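Local coordinates for teichoic acid biosynthesis protein F (Staphylococcus epidermidis, PDB 3L7I), which belongs to the teichoic acid biosynthesis proteins of the TagF type, with a GT-B-like region in which two parallel-sheet domains face each other, at residues H420-A425 with D712-D717; D480-P485 with S495-D500. One frame throughout, in Å; residues are numbered along the deposited sequence.

Both contacts sit on one parallel seven-stranded sheet, in which strands 418-423 and 481-484 are separated by strand 438-441. Contact 1 ties strand 418-423 to helix 706-721 near the end of the modelled chain, its segments 420-425 and 712-717 being 287 residues apart at their nearest ends. Contact 2 joins 480-485 to 495-500, only 10 residues apart, wholly within that interval. The centres lie about 15 Å apart. Leu713 packs on Tyr481, whose CB points away from 495-500, so the contacts occupy opposite faces of the sheet. The C-terminal helix thus returns, after the chain has built the second, six-stranded sheet, to pack on the first domain, as in GT-B proteins.

Contact 1: residues H420-A425 with D712-D717; sequences HWVSNA and DLIHKD
His420 and Asp717 make the polar part of this contact, through a hydrogen bond from NE2 of the imidazole to the carboxylate atom OD2. The separation of 3.3 Å between His420 NE2 and Asp717 OD2 is long, but the N-H...O angle of 168° is nearly straight. The acceptor lies close to the imidazole plane; seen from the acid, the donor arrives on the anti side of OD2, moderately out of the carboxylate plane. The ring and carboxylate planes are only modestly inclined to each other, and CB of Asp717 packs against NE2 and CE1 of the ring in the same approach. Because ND1 of His420 is also hydrogen-bonded, to a residue adjoining the segment, both ring nitrogens are engaged and the ring's rotation should be restrained.

The apolar part centres on Ile714. Its CG2 methyl sits over one face of the same imidazole in a CH-pi contact, 4.0 Å from the His420 ring centroid and 11° off the ring normal. The ring is therefore met from above by a methyl and at its rim by an acid three residues further along the helix. The other branch of Ile714, with CG1 anti to the carbonyl carbon, carries CD1 along the strand to Val422, where Ile714 CD1 and Val422 CG2 are 3.9 Å apart. Ile355 and Ile440 from the flanking strands and Met376 also touch Ile714, enclosing it between the sheet and helix 367-379.

Strand 420-423 and helix segment 712-717 run nearly antiparallel, at 170°, with axes 10.8 Å apart at closest approach. This is helix-on-sheet packing of an alpha/beta domain, here the C-terminal helix laid against a central strand of the first Rossmann-like sheet, as expected of a GT-B fold.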
ATOM      1  N   HIS A 420     -24.943  21.777  17.939  1.00 60.12           N
ATOM      2  CA  HIS A 420     -25.757  21.042  18.899  1.00 59.21           C
ATOM      3  C   HIS A 420     -26.404  19.767  18.361  1.00 58.01           C
ATOM      4  O   HIS A 420     -27.102  19.800  17.329  1.00 58.26           O
ATOM      5  CB  HIS A 420     -26.842  21.947  19.458  1.00 60.17           C
ATOM      6  CG  HIS A 420     -26.331  22.930  20.451  1.00 61.22           C
ATOM      7  ND1 HIS A 420     -25.709  24.101  20.081  1.00 62.67           N
ATOM      8  CD2 HIS A 420     -26.325  22.907  21.805  1.00 61.20           C
ATOM      9  CE1 HIS A 420     -25.354  24.769  21.166  1.00 63.52           C
ATOM     10  NE2 HIS A 420     -25.719  24.065  22.225  1.00 62.65           N
ATOM     11  N   TRP A 421     -26.163  18.655  19.076  1.00 56.90           N
ATOM     12  CA  TRP A 421     -26.894  17.389  18.885  1.00 55.89           C
ATOM     13  C   TRP A 421     -28.037  17.215  19.905  1.00 55.72           C
ATOM     14  O   TRP A 421     -27.841  17.295  21.129  1.00 55.72           O
ATOM     15  CB  TRP A 421     -25.974  16.165  19.009  1.00 54.94           C
ATOM     16  CG  TRP A 421     -24.786  16.129  18.149  1.00 55.01           C
ATOM     17  CD1 TRP A 421     -24.454  17.005  17.167  1.00 55.79           C
ATOM     18  CD2 TRP A 421     -23.759  15.144  18.176  1.00 54.41           C
ATOM     19  NE1 TRP A 421     -23.261  16.640  16.591  1.00 55.66           N
ATOM     20  CE2 TRP A 421     -22.819  15.496  17.194  1.00 54.81           C
ATOM     21  CE3 TRP A 421     -23.530  14.008  18.954  1.00 53.71           C
ATOM     22  CZ2 TRP A 421     -21.677  14.750  16.961  1.00 54.49           C
ATOM     23  CZ3 TRP A 421     -22.398  13.264  18.725  1.00 53.47           C
ATOM     24  CH2 TRP A 421     -21.486  13.633  17.734  1.00 53.83           C
ATOM     25  N   VAL A 422     -29.233  16.962  19.392  1.00 55.68           N
ATOM     26  CA  VAL A 422     -30.385  16.695  20.234  1.00 55.54           C
ATOM     27  C   VAL A 422     -30.907  15.306  19.950  1.00 54.69           C
ATOM     28  O   VAL A 422     -31.274  14.983  18.803  1.00 54.72           O
ATOM     29  CB  VAL A 422     -31.482  17.662  19.933  1.00 56.52           C
ATOM     30  CG1 VAL A 422     -32.735  17.188  20.564  1.00 56.32           C
ATOM     31  CG2 VAL A 422     -31.097  19.027  20.458  1.00 57.57           C
ATOM     32  N   SER A 423     -30.906  14.461  20.980  1.00 54.08           N
ATOM     33  CA  SER A 423     -31.577  13.169  20.868  1.00 53.50           C
ATOM     34  C   SER A 423     -31.954  12.459  22.179  1.00 53.18           C
ATOM     35  O   SER A 423     -31.568  12.862  23.284  1.00 53.34           O
ATOM     36  CB  SER A 423     -30.821  12.230  19.905  1.00 53.03           C
ATOM     37  OG  SER A 423     -29.659  11.674  20.488  1.00 52.61           O
ATOM     38  N   ASN A 424     -32.722  11.387  22.009  1.00 52.89           N
ATOM     39  CA  ASN A 424     -33.334  10.666  23.101  1.00 52.77           C
ATOM     40  C   ASN A 424     -32.875   9.207  23.117  1.00 52.31           C
ATOM     41  O   ASN A 424     -33.526   8.343  23.721  1.00 52.31           O
ATOM     42  CB  ASN A 424     -34.836  10.694  22.928  1.00 53.11           C
ATOM     43  CG  ASN A 424     -35.270   9.906  21.724  1.00 53.04           C
ATOM     44  OD1 ASN A 424     -34.473   9.659  20.827  1.00 52.85           O
ATOM     45  ND2 ASN A 424     -36.526   9.486  21.702  1.00 53.32           N
ATOM     46  N   ALA A 425     -31.759   8.917  22.456  1.00 52.06           N
ATOM     47  CA  ALA A 425     -31.225   7.561  22.497  1.00 51.81           C
ATOM     48  C   ALA A 425     -29.766   7.635  22.165  1.00 51.67           C
ATOM     49  O   ALA A 425     -29.282   8.679  21.741  1.00 51.75           O
ATOM     50  CB  ALA A 425     -31.947   6.671  21.530  1.00 51.86           C
ATOM     51  N   ASP A 712     -34.325  27.228  24.960  1.00 68.89           N
ATOM     52  CA  ASP A 712     -33.676  28.465  25.387  1.00 71.47           C
ATOM     53  C   ASP A 712     -32.220  28.186  25.739  1.00 71.54           C
ATOM     54  O   ASP A 712     -31.359  29.059  25.584  1.00 72.73           O
ATOM     55  CB  ASP A 712     -34.394  29.105  26.588  1.00 74.45           C
ATOM     56  CG  ASP A 712     -35.769  29.686  26.229  1.00 74.95           C
ATOM     57  OD1 ASP A 712     -36.100  29.760  25.020  1.00 73.23           O
ATOM     58  OD2 ASP A 712     -36.521  30.063  27.164  1.00 77.18           O
ATOM     59  N   LEU A 713     -31.934  26.974  26.221  1.00 70.41           N
ATOM     60  CA  LEU A 713     -30.552  26.631  26.571  1.00 70.49           C
ATOM     61  C   LEU A 713     -29.706  26.660  25.316  1.00 68.61           C
ATOM     62  O   LEU A 713     -28.599  27.192  25.330  1.00 69.54           O
ATOM     63  CB  LEU A 713     -30.439  25.258  27.234  1.00 69.54           C
ATOM     64  CG  LEU A 713     -28.999  24.862  27.556  1.00 69.63           C
ATOM     65  CD1 LEU A 713     -28.517  25.612  28.762  1.00 72.82           C
ATOM     66  CD2 LEU A 713     -28.906  23.391  27.800  1.00 68.02           C
ATOM     67  N   ILE A 714     -30.247  26.083  24.240  1.00 66.08           N
ATOM     68  CA  ILE A 714     -29.557  26.040  22.948  1.00 64.18           C
ATOM     69  C   ILE A 714     -29.382  27.449  22.416  1.00 65.55           C
ATOM     70  O   ILE A 714     -28.296  27.821  21.962  1.00 65.58           O
ATOM     71  CB  ILE A 714     -30.282  25.149  21.894  1.00 61.40           C
ATOM     72  CG1 ILE A 714     -30.248  23.690  22.335  1.00 60.01           C
ATOM     73  CG2 ILE A 714     -29.605  25.253  20.546  1.00 59.80           C
ATOM     74  CD1 ILE A 714     -31.032  22.794  21.447  1.00 57.63           C
ATOM     75  N   HIS A 715     -30.446  28.239  22.493  1.00 66.83           N
ATOM     76  CA  HIS A 715     -30.378  29.620  22.041  1.00 68.43           C
ATOM     77  C   HIS A 715     -29.290  30.406  22.772  1.00 70.84           C
ATOM     78  O   HIS A 715     -28.581  31.184  22.153  1.00 71.35           O
ATOM     79  CB  HIS A 715     -31.736  30.313  22.180  1.00 69.76           C
ATOM     80  CG  HIS A 715     -31.690  31.784  21.909  1.00 71.94           C
ATOM     81  ND1 HIS A 715     -31.663  32.305  20.632  1.00 71.68           N
ATOM     82  CD2 HIS A 715     -31.658  32.846  22.750  1.00 75.05           C
ATOM     83  CE1 HIS A 715     -31.622  33.623  20.700  1.00 75.24           C
ATOM     84  NE2 HIS A 715     -31.616  33.977  21.973  1.00 76.61           N
ATOM     85  N   LYS A 716     -29.152  30.190  24.077  1.00 86.14           N
ATOM     86  CA  LYS A 716     -28.162  30.920  24.861  1.00 88.82           C
ATOM     87  C   LYS A 716     -26.754  30.436  24.543  1.00 88.54           C
ATOM     88  O   LYS A 716     -25.795  31.186  24.672  1.00 91.22           O
ATOM     89  CB  LYS A 716     -28.441  30.792  26.363  1.00 89.62           C
ATOM     90  CG  LYS A 716     -27.452  31.543  27.270  1.00 92.63           C
ATOM     91  CD  LYS A 716     -27.560  31.079  28.728  1.00 93.11           C
ATOM     92  CE  LYS A 716     -27.266  32.207  29.718  1.00 96.89           C
ATOM     93  NZ  LYS A 716     -25.812  32.489  29.870  1.00 98.34           N
ATOM     94  N   ASP A 717     -26.628  29.179  24.132  1.00105.17           N
ATOM     95  CA  ASP A 717     -25.324  28.623  23.787  1.00105.01           C
ATOM     96  C   ASP A 717     -24.809  29.213  22.471  1.00105.97           C
ATOM     97  O   ASP A 717     -23.613  29.470  22.333  1.00107.78           O
ATOM     98  CB  ASP A 717     -25.367  27.084  23.710  1.00101.98           C
ATOM     99  CG  ASP A 717     -25.112  26.411  25.062  1.00102.11           C
ATOM    100  OD1 ASP A 717     -24.440  27.018  25.930  1.00104.58           O
ATOM    101  OD2 ASP A 717     -25.573  25.266  25.258  1.00100.00           O
TER

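Contact 2: residues D480-P485 with S495-D500; sequences DYLISP and SAFWMD
Leu482 and Met499 bring the two backbones nearest, with their CA atoms 8.6 Å apart, where strand 481-484 faces the chain just after helix 487-496, whose helical conformation ends at Phe497. That separation leaves the span to side chains, and Leu482, Phe497 and Met499 all have their CB atoms directed toward the opposite segment.

Leu482 is the strand's contribution. Its CG stands anti to the backbone N (chi1 174°), which extends the side chain from the sheet, and chi2 (51° to CD1) leaves CD2 anti to CA, so that this methyl is at the far end and meets both partners. Against Met499 the two side chains pass at a slant: Leu482 CD2 lies 3.9 Å from Met499 CG and 4.1 Å from Met499 SD. The methionine is bent at chi2 (-83°), which lets SD and CE continue toward the strand, Met499 CE lying 4.1 Å from Leu482 CB. It therefore follows the leucine from its branch to its root.

The same CD2 methyl reaches the aromatic ring next to it, with Leu482 CD2 at 4.0 Å from Phe497 CD1. The leucine and phenylalanine side chains run at about a right angle to each other, and the methyl approaches the ring obliquely. Phe497 has further aromatic company: Trp443 and Trp479 each meet it edge-to-face, and Phe493 of helix 487-496 adds another ring. Its carbonyl O is bound by Thr476 OG1, which ties the turn to the end of helix 465-476.

All three touching residues are buried. Leu482 also forms backbone hydrogen bonds with Arg503 and Leu505, linking its strand to the next one. Strand 481-484, helix 487-496 and strand 504-506 thus form a beta-alpha-beta unit, and the contact packs the loop leaving the helix against the unit's first strand, as in Rossmann-like domains.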
ATOM      1  N   ASP A 480     -23.195  16.002  27.057  1.00 62.93           N
ATOM      2  CA  ASP A 480     -22.859  17.222  27.761  1.00 64.83           C
ATOM      3  C   ASP A 480     -23.995  17.571  28.713  1.00 64.03           C
ATOM      4  O   ASP A 480     -23.764  18.041  29.824  1.00 65.50           O
ATOM      5  CB  ASP A 480     -22.618  18.350  26.749  1.00 67.69           C
ATOM      6  CG  ASP A 480     -21.421  18.081  25.832  1.00 68.70           C
ATOM      7  OD1 ASP A 480     -20.327  17.729  26.328  1.00 70.15           O
ATOM      8  OD2 ASP A 480     -21.584  18.229  24.608  1.00 66.87           O
ATOM      9  N   TYR A 481     -25.227  17.327  28.262  1.00 62.82           N
ATOM     10  CA  TYR A 481     -26.426  17.506  29.075  1.00 63.01           C
ATOM     11  C   TYR A 481     -27.265  16.228  29.045  1.00 61.27           C
ATOM     12  O   TYR A 481     -27.356  15.569  28.015  1.00 59.93           O
ATOM     13  CB  TYR A 481     -27.242  18.679  28.551  1.00 63.72           C
ATOM     14  CG  TYR A 481     -26.598  20.028  28.806  1.00 65.92           C
ATOM     15  CD1 TYR A 481     -26.272  20.440  30.101  1.00 67.64           C
ATOM     16  CD2 TYR A 481     -26.328  20.903  27.760  1.00 66.53           C
ATOM     17  CE1 TYR A 481     -25.697  21.683  30.337  1.00 69.94           C
ATOM     18  CE2 TYR A 481     -25.754  22.135  27.990  1.00 68.76           C
ATOM     19  CZ  TYR A 481     -25.441  22.523  29.276  1.00 70.48           C
ATOM     20  OH  TYR A 481     -24.867  23.758  29.485  1.00 72.96           O
ATOM     21  N   LEU A 482     -27.847  15.873  30.187  1.00 61.53           N
ATOM     22  CA  LEU A 482     -28.754  14.745  30.312  1.00 60.24           C
ATOM     23  C   LEU A 482     -30.012  15.180  31.063  1.00 60.93           C
ATOM     24  O   LEU A 482     -29.939  15.753  32.161  1.00 62.52           O
ATOM     25  CB  LEU A 482     -28.086  13.610  31.069  1.00 60.07           C
ATOM     26  CG  LEU A 482     -29.020  12.450  31.360  1.00 59.10           C
ATOM     27  CD1 LEU A 482     -29.693  12.034  30.086  1.00 57.64           C
ATOM     28  CD2 LEU A 482     -28.248  11.318  31.935  1.00 59.08           C
ATOM     29  N   ILE A 483     -31.175  14.907  30.479  1.00 59.95           N
ATOM     30  CA  ILE A 483     -32.429  15.341  31.085  1.00 60.72           C
ATOM     31  C   ILE A 483     -32.881  14.371  32.164  1.00 60.71           C
ATOM     32  O   ILE A 483     -32.723  13.149  32.020  1.00 59.50           O
ATOM     33  CB  ILE A 483     -33.513  15.498  30.035  1.00 59.96           C
ATOM     34  CG1 ILE A 483     -33.180  16.678  29.121  1.00 60.54           C
ATOM     35  CG2 ILE A 483     -34.860  15.716  30.685  1.00 60.73           C
ATOM     36  CD1 ILE A 483     -34.351  17.166  28.304  1.00 60.52           C
ATOM     37  N   SER A 484     -33.435  14.899  33.251  1.00 62.30           N
ATOM     38  CA  SER A 484     -33.999  14.034  34.283  1.00 62.56           C
ATOM     39  C   SER A 484     -35.435  14.409  34.639  1.00 63.41           C
ATOM     40  O   SER A 484     -35.760  15.600  34.778  1.00 64.89           O
ATOM     41  CB  SER A 484     -33.135  14.045  35.544  1.00 64.08           C
ATOM     42  OG  SER A 484     -33.571  13.064  36.469  1.00 64.31           O
ATOM     43  N   PRO A 485     -36.299  13.390  34.788  1.00 62.68           N
ATOM     44  CA  PRO A 485     -37.721  13.509  35.131  1.00 63.46           C
ATOM     45  C   PRO A 485     -37.976  13.656  36.639  1.00 65.59           C
ATOM     46  O   PRO A 485     -39.007  14.221  37.025  1.00 66.98           O
ATOM     47  CB  PRO A 485     -38.322  12.184  34.640  1.00 61.82           C
ATOM     48  CG  PRO A 485     -37.270  11.518  33.863  1.00 60.22           C
ATOM     49  CD  PRO A 485     -35.961  12.024  34.379  1.00 61.00           C
ATOM     50  N   SER A 495     -25.466   6.742  38.711  1.00 65.71           N
ATOM     51  CA  SER A 495     -24.836   5.430  38.800  1.00 65.88           C
ATOM     52  C   SER A 495     -24.849   4.641  37.477  1.00 64.10           C
ATOM     53  O   SER A 495     -23.823   4.116  37.041  1.00 64.21           O
ATOM     54  CB  SER A 495     -25.545   4.605  39.891  1.00 66.88           C
ATOM     55  OG  SER A 495     -25.369   3.198  39.717  1.00 66.68           O
ATOM     56  N   ALA A 496     -26.025   4.556  36.856  1.00 62.71           N
ATOM     57  CA  ALA A 496     -26.265   3.681  35.707  1.00 61.32           C
ATOM     58  C   ALA A 496     -25.616   4.179  34.422  1.00 60.38           C
ATOM     59  O   ALA A 496     -25.352   3.394  33.501  1.00 59.77           O
ATOM     60  CB  ALA A 496     -27.765   3.484  35.492  1.00 60.39           C
ATOM     61  N   PHE A 497     -25.366   5.484  34.363  1.00 60.51           N
ATOM     62  CA  PHE A 497     -24.800   6.092  33.173  1.00 59.83           C
ATOM     63  C   PHE A 497     -23.444   6.738  33.415  1.00 60.99           C
ATOM     64  O   PHE A 497     -22.939   7.442  32.546  1.00 60.73           O
ATOM     65  CB  PHE A 497     -25.748   7.158  32.621  1.00 59.01           C
ATOM     66  CG  PHE A 497     -26.973   6.607  31.953  1.00 57.76           C
ATOM     67  CD1 PHE A 497     -28.166   7.334  31.961  1.00 57.40           C
ATOM     68  CD2 PHE A 497     -26.937   5.377  31.314  1.00 57.18           C
ATOM     69  CE1 PHE A 497     -29.311   6.830  31.334  1.00 56.39           C
ATOM     70  CE2 PHE A 497     -28.062   4.868  30.692  1.00 56.25           C
ATOM     71  CZ  PHE A 497     -29.251   5.586  30.696  1.00 55.81           C
ATOM     72  N   TRP A 498     -22.856   6.510  34.586  1.00 62.44           N
ATOM     73  CA  TRP A 498     -21.591   7.147  34.925  1.00 63.83           C
ATOM     74  C   TRP A 498     -21.699   8.655  34.677  1.00 63.94           C
ATOM     75  O   TRP A 498     -20.928   9.206  33.880  1.00 63.95           O
ATOM     76  CB  TRP A 498     -20.445   6.598  34.048  1.00 63.79           C
ATOM     77  CG  TRP A 498     -20.269   5.080  33.972  1.00 63.75           C
ATOM     78  CD1 TRP A 498     -19.509   4.291  34.800  1.00 65.20           C
ATOM     79  CD2 TRP A 498     -20.838   4.193  32.998  1.00 62.48           C
ATOM     80  NE1 TRP A 498     -19.595   2.979  34.418  1.00 64.93           N
ATOM     81  CE2 TRP A 498     -20.397   2.887  33.313  1.00 63.30           C
ATOM     82  CE3 TRP A 498     -21.691   4.374  31.900  1.00 60.95           C
ATOM     83  CZ2 TRP A 498     -20.772   1.771  32.573  1.00 62.72           C
ATOM     84  CZ3 TRP A 498     -22.062   3.260  31.155  1.00 60.32           C
ATOM     85  CH2 TRP A 498     -21.595   1.974  31.494  1.00 61.24           C
ATOM     86  N   MET A 499     -22.653   9.327  35.312  1.00 66.40           N
ATOM     87  CA  MET A 499     -22.858  10.756  35.048  1.00 64.53           C
ATOM     88  C   MET A 499     -22.532  11.616  36.263  1.00 66.96           C
ATOM     89  O   MET A 499     -22.631  11.156  37.395  1.00 69.43           O
ATOM     90  CB  MET A 499     -24.304  11.021  34.621  1.00 63.32           C
ATOM     91  CG  MET A 499     -24.649  10.528  33.239  1.00 61.45           C
ATOM     92  SD  MET A 499     -24.139  11.713  31.986  1.00 61.32           S
ATOM     93  CE  MET A 499     -24.426  13.212  32.897  1.00 63.04           C
ATOM     94  N   ASP A 500     -22.143  12.865  36.034  1.00 79.93           N
ATOM     95  CA  ASP A 500     -22.014  13.808  37.135  1.00 82.04           C
ATOM     96  C   ASP A 500     -23.371  14.457  37.330  1.00 79.98           C
ATOM     97  O   ASP A 500     -24.088  14.662  36.361  1.00 77.16           O
ATOM     98  CB  ASP A 500     -20.986  14.895  36.812  1.00 83.46           C
ATOM     99  CG  ASP A 500     -19.634  14.333  36.404  1.00 85.68           C
ATOM    100  OD1 ASP A 500     -19.092  13.462  37.126  1.00 88.46           O
ATOM    101  OD2 ASP A 500     -19.106  14.786  35.361  1.00 85.29           O
TER